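Local coordinates for protein LAO/AO transport system kinase (Escherichia coli, PDB 2P67) that belongs to the MeaB family of P-loop proteins, whose core is a parallel beta sheet packed between helices, at residues A196-I201 against W252-D257. Numbering follows the deposited sequence.
Sequences ADLIVI and WHAIID
Leu-198 meets Ala-254 and Ile-255 through its two methyl branches, packing a strand against a helix in the alpha/beta core of a P-loop fold. Both side-chain pairs across the contact are carbon to carbon and no hydrogen bond joins the segments; the nearest CA atoms, of Leu-198 and Ile-255, are 8.0 Å apart. The CB of Leu-198 is directed toward the helix, and CG, anti to the carbonyl carbon (chi1 -69°), carries the two methyls to Ala-254 and Ile-255. Leu-198 CD2 comes to 4.0 Å from Ala-254 CB, while CD1 lies 4.2 Å from that same CB, so the alanine methyl faces both prongs of the leucine fork. Leu-198 CD1 also lies 3.5 Å from Ile-255 CG1. That spacing is shorter than usual for two carbons, but Leu-198 has two deposited conformers, so the tightness is doubtful. The two longer side chains are set at a slant to each other.

Trp-233 and Arg-236 border the leucine, and Arg-236 and Leu-238 of the neighbouring strand 236-239 also touch Ala-254. Alternation along strand 198-201 sends Ile-199 and Ile-201 to helix 209-225 on the opposite face of the sheet. Polar bonds tie both segments to their surroundings: Asp-257 OD2 forms a salt bridge with Arg-236 NH1, while Asp-197 divides its carboxylate, OD1 pairing with Lys-229 NZ and OD2 accepting a hydrogen bond from Phe-173 N.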
ATOM      1  N   ALA A 196      -5.220   5.915 -10.569  1.00 19.16           N
ATOM      2  CA  ALA A 196      -5.890   6.667 -11.640  1.00 19.40           C
ATOM      3  C   ALA A 196      -5.304   6.391 -13.013  1.00 19.09           C
ATOM      4  O   ALA A 196      -4.097   6.526 -13.199  1.00 20.25           O
ATOM      5  CB  ALA A 196      -5.865   8.184 -11.361  1.00 20.03           C
ATOM      6  N   ASP A 197      -6.152   5.992 -13.966  1.00 18.64           N
ATOM      7  CA  ASP A 197      -5.744   5.948 -15.386  1.00 17.90           C
ATOM      8  C   ASP A 197      -6.155   7.230 -16.107  1.00 18.05           C
ATOM      9  O   ASP A 197      -5.431   7.727 -16.999  1.00 17.86           O
ATOM     10  CB  ASP A 197      -6.310   4.710 -16.095  1.00 18.46           C
ATOM     11  CG  ASP A 197      -5.782   3.416 -15.488  1.00 18.82           C
ATOM     12  OD1 ASP A 197      -4.575   3.371 -15.141  1.00 16.64           O
ATOM     13  OD2 ASP A 197      -6.578   2.470 -15.319  1.00 19.04           O
ATOM     14  N   LEU A 198      -7.345   7.718 -15.739  1.00 17.90           N
ATOM     15  CA  LEU A 198      -7.872   9.003 -16.213  0.50 18.18           C
ATOM     16  C   LEU A 198      -8.515   9.756 -15.049  1.00 18.03           C
ATOM     17  O   LEU A 198      -9.150   9.147 -14.192  1.00 18.66           O
ATOM     18  CB  LEU A 198      -8.905   8.785 -17.341  0.50 17.79           C
ATOM     19  CG  LEU A 198      -8.311   8.270 -18.655  0.50 19.58           C
ATOM     20  CD1 LEU A 198      -9.361   7.609 -19.560  0.50 20.73           C
ATOM     21  CD2 LEU A 198      -7.587   9.396 -19.386  0.50 20.54           C
ATOM     22  N   ILE A 199      -8.333  11.080 -15.008  1.00 18.13           N
ATOM     23  CA  ILE A 199      -9.045  11.937 -14.080  1.00 19.07           C
ATOM     24  C   ILE A 199      -9.917  12.859 -14.922  1.00 19.32           C
ATOM     25  O   ILE A 199      -9.460  13.373 -15.959  1.00 19.91           O
ATOM     26  CB  ILE A 199      -8.105  12.832 -13.217  1.00 18.97           C
ATOM     27  CG1 ILE A 199      -7.136  11.966 -12.398  1.00 21.88           C
ATOM     28  CG2 ILE A 199      -8.928  13.767 -12.303  1.00 19.31           C
ATOM     29  CD1 ILE A 199      -7.695  11.363 -11.153  1.00 26.57           C
ATOM     30  N   VAL A 200     -11.162  13.039 -14.500  1.00 19.89           N
ATOM     31  CA  VAL A 200     -12.102  13.874 -15.241  1.00 20.22           C
ATOM     32  C   VAL A 200     -12.679  14.938 -14.297  1.00 21.93           C
ATOM     33  O   VAL A 200     -13.121  14.620 -13.193  1.00 20.89           O
ATOM     34  CB  VAL A 200     -13.249  13.045 -15.873  1.00 20.61           C
ATOM     35  CG1 VAL A 200     -14.317  13.988 -16.450  1.00 20.63           C
ATOM     36  CG2 VAL A 200     -12.723  12.074 -16.980  1.00 18.69           C
ATOM     37  N   ILE A 201     -12.658  16.201 -14.729  1.00 23.48           N
ATOM     38  CA  ILE A 201     -13.254  17.282 -13.948  1.00 25.98           C
ATOM     39  C   ILE A 201     -14.563  17.634 -14.644  1.00 27.23           C
ATOM     40  O   ILE A 201     -14.555  18.173 -15.756  1.00 25.39           O
ATOM     41  CB  ILE A 201     -12.331  18.548 -13.848  1.00 26.20           C
ATOM     42  CG1 ILE A 201     -10.852  18.187 -13.552  1.00 27.95           C
ATOM     43  CG2 ILE A 201     -12.909  19.577 -12.847  1.00 28.07           C
ATOM     44  CD1 ILE A 201     -10.554  17.585 -12.143  1.00 26.36           C
ATOM     45  N   TRP A 252     -14.050   9.176 -24.074  1.00 22.44           N
ATOM     46  CA  TRP A 252     -14.128   7.845 -24.694  1.00 22.85           C
ATOM     47  C   TRP A 252     -12.900   7.600 -25.562  1.00 22.46           C
ATOM     48  O   TRP A 252     -12.297   6.536 -25.535  1.00 22.10           O
ATOM     49  CB  TRP A 252     -15.425   7.723 -25.506  1.00 23.27           C
ATOM     50  CG  TRP A 252     -15.598   6.445 -26.261  1.00 24.49           C
ATOM     51  CD1 TRP A 252     -15.961   6.315 -27.587  1.00 26.15           C
ATOM     52  CD2 TRP A 252     -15.437   5.112 -25.758  1.00 26.74           C
ATOM     53  NE1 TRP A 252     -16.029   4.980 -27.933  1.00 26.88           N
ATOM     54  CE2 TRP A 252     -15.723   4.220 -26.831  1.00 26.47           C
ATOM     55  CE3 TRP A 252     -15.069   4.576 -24.511  1.00 25.29           C
ATOM     56  CZ2 TRP A 252     -15.661   2.823 -26.687  1.00 26.91           C
ATOM     57  CZ3 TRP A 252     -15.015   3.182 -24.371  1.00 25.70           C
ATOM     58  CH2 TRP A 252     -15.311   2.327 -25.452  1.00 25.53           C
ATOM     59  N   HIS A 253     -12.505   8.618 -26.312  1.00 22.69           N
ATOM     60  CA  HIS A 253     -11.322   8.518 -27.130  1.00 22.89           C
ATOM     61  C   HIS A 253     -10.039   8.282 -26.327  1.00 21.45           C
ATOM     62  O   HIS A 253      -9.172   7.539 -26.761  1.00 20.46           O
ATOM     63  CB  HIS A 253     -11.228   9.730 -28.042  1.00 24.40           C
ATOM     64  CG  HIS A 253     -12.285   9.720 -29.099  1.00 30.38           C
ATOM     65  ND1 HIS A 253     -12.754  10.864 -29.710  1.00 36.67           N
ATOM     66  CD2 HIS A 253     -12.996   8.691 -29.619  1.00 34.05           C
ATOM     67  CE1 HIS A 253     -13.686  10.532 -30.590  1.00 38.31           C
ATOM     68  NE2 HIS A 253     -13.856   9.220 -30.549  1.00 37.99           N
ATOM     69  N   ALA A 254      -9.949   8.896 -25.158  1.00 21.06           N
ATOM     70  CA  ALA A 254      -8.807   8.684 -24.281  1.00 20.72           C
ATOM     71  C   ALA A 254      -8.796   7.251 -23.745  1.00 20.45           C
ATOM     72  O   ALA A 254      -7.737   6.640 -23.628  1.00 20.50           O
ATOM     73  CB  ALA A 254      -8.805   9.686 -23.138  1.00 20.43           C
ATOM     74  N   ILE A 255      -9.975   6.732 -23.399  1.00 20.47           N
ATOM     75  CA  ILE A 255     -10.107   5.338 -22.969  1.00 21.12           C
ATOM     76  C   ILE A 255      -9.641   4.385 -24.067  1.00 21.34           C
ATOM     77  O   ILE A 255      -8.923   3.424 -23.788  1.00 21.94           O
ATOM     78  CB  ILE A 255     -11.553   5.002 -22.480  1.00 21.10           C
ATOM     79  CG1 ILE A 255     -11.830   5.750 -21.166  1.00 22.27           C
ATOM     80  CG2 ILE A 255     -11.725   3.465 -22.264  1.00 22.72           C
ATOM     81  CD1 ILE A 255     -13.304   5.964 -20.791  1.00 24.79           C
ATOM     82  N   ILE A 256     -10.044   4.651 -25.305  1.00 21.64           N
ATOM     83  CA  ILE A 256      -9.579   3.851 -26.444  1.00 23.01           C
ATOM     84  C   ILE A 256      -8.044   3.932 -26.580  1.00 22.02           C
ATOM     85  O   ILE A 256      -7.390   2.917 -26.773  1.00 22.16           O
ATOM     86  CB  ILE A 256     -10.312   4.233 -27.756  1.00 23.43           C
ATOM     87  CG1 ILE A 256     -11.788   3.833 -27.651  1.00 26.65           C
ATOM     88  CG2 ILE A 256      -9.648   3.544 -28.965  1.00 25.31           C
ATOM     89  CD1 ILE A 256     -12.670   4.475 -28.697  1.00 28.68           C
ATOM     90  N   ASP A 257      -7.483   5.135 -26.431  1.00 21.76           N
ATOM     91  CA  ASP A 257      -6.029   5.348 -26.451  1.00 21.64           C
ATOM     92  C   ASP A 257      -5.317   4.529 -25.355  1.00 20.89           C
ATOM     93  O   ASP A 257      -4.267   3.916 -25.587  1.00 20.55           O
ATOM     94  CB  ASP A 257      -5.714   6.849 -26.285  1.00 21.29           C
ATOM     95  CG  ASP A 257      -6.001   7.672 -27.549  1.00 23.59           C
ATOM     96  OD1 ASP A 257      -6.250   7.091 -28.643  1.00 24.77           O
ATOM     97  OD2 ASP A 257      -5.989   8.922 -27.442  1.00 23.18           O
TER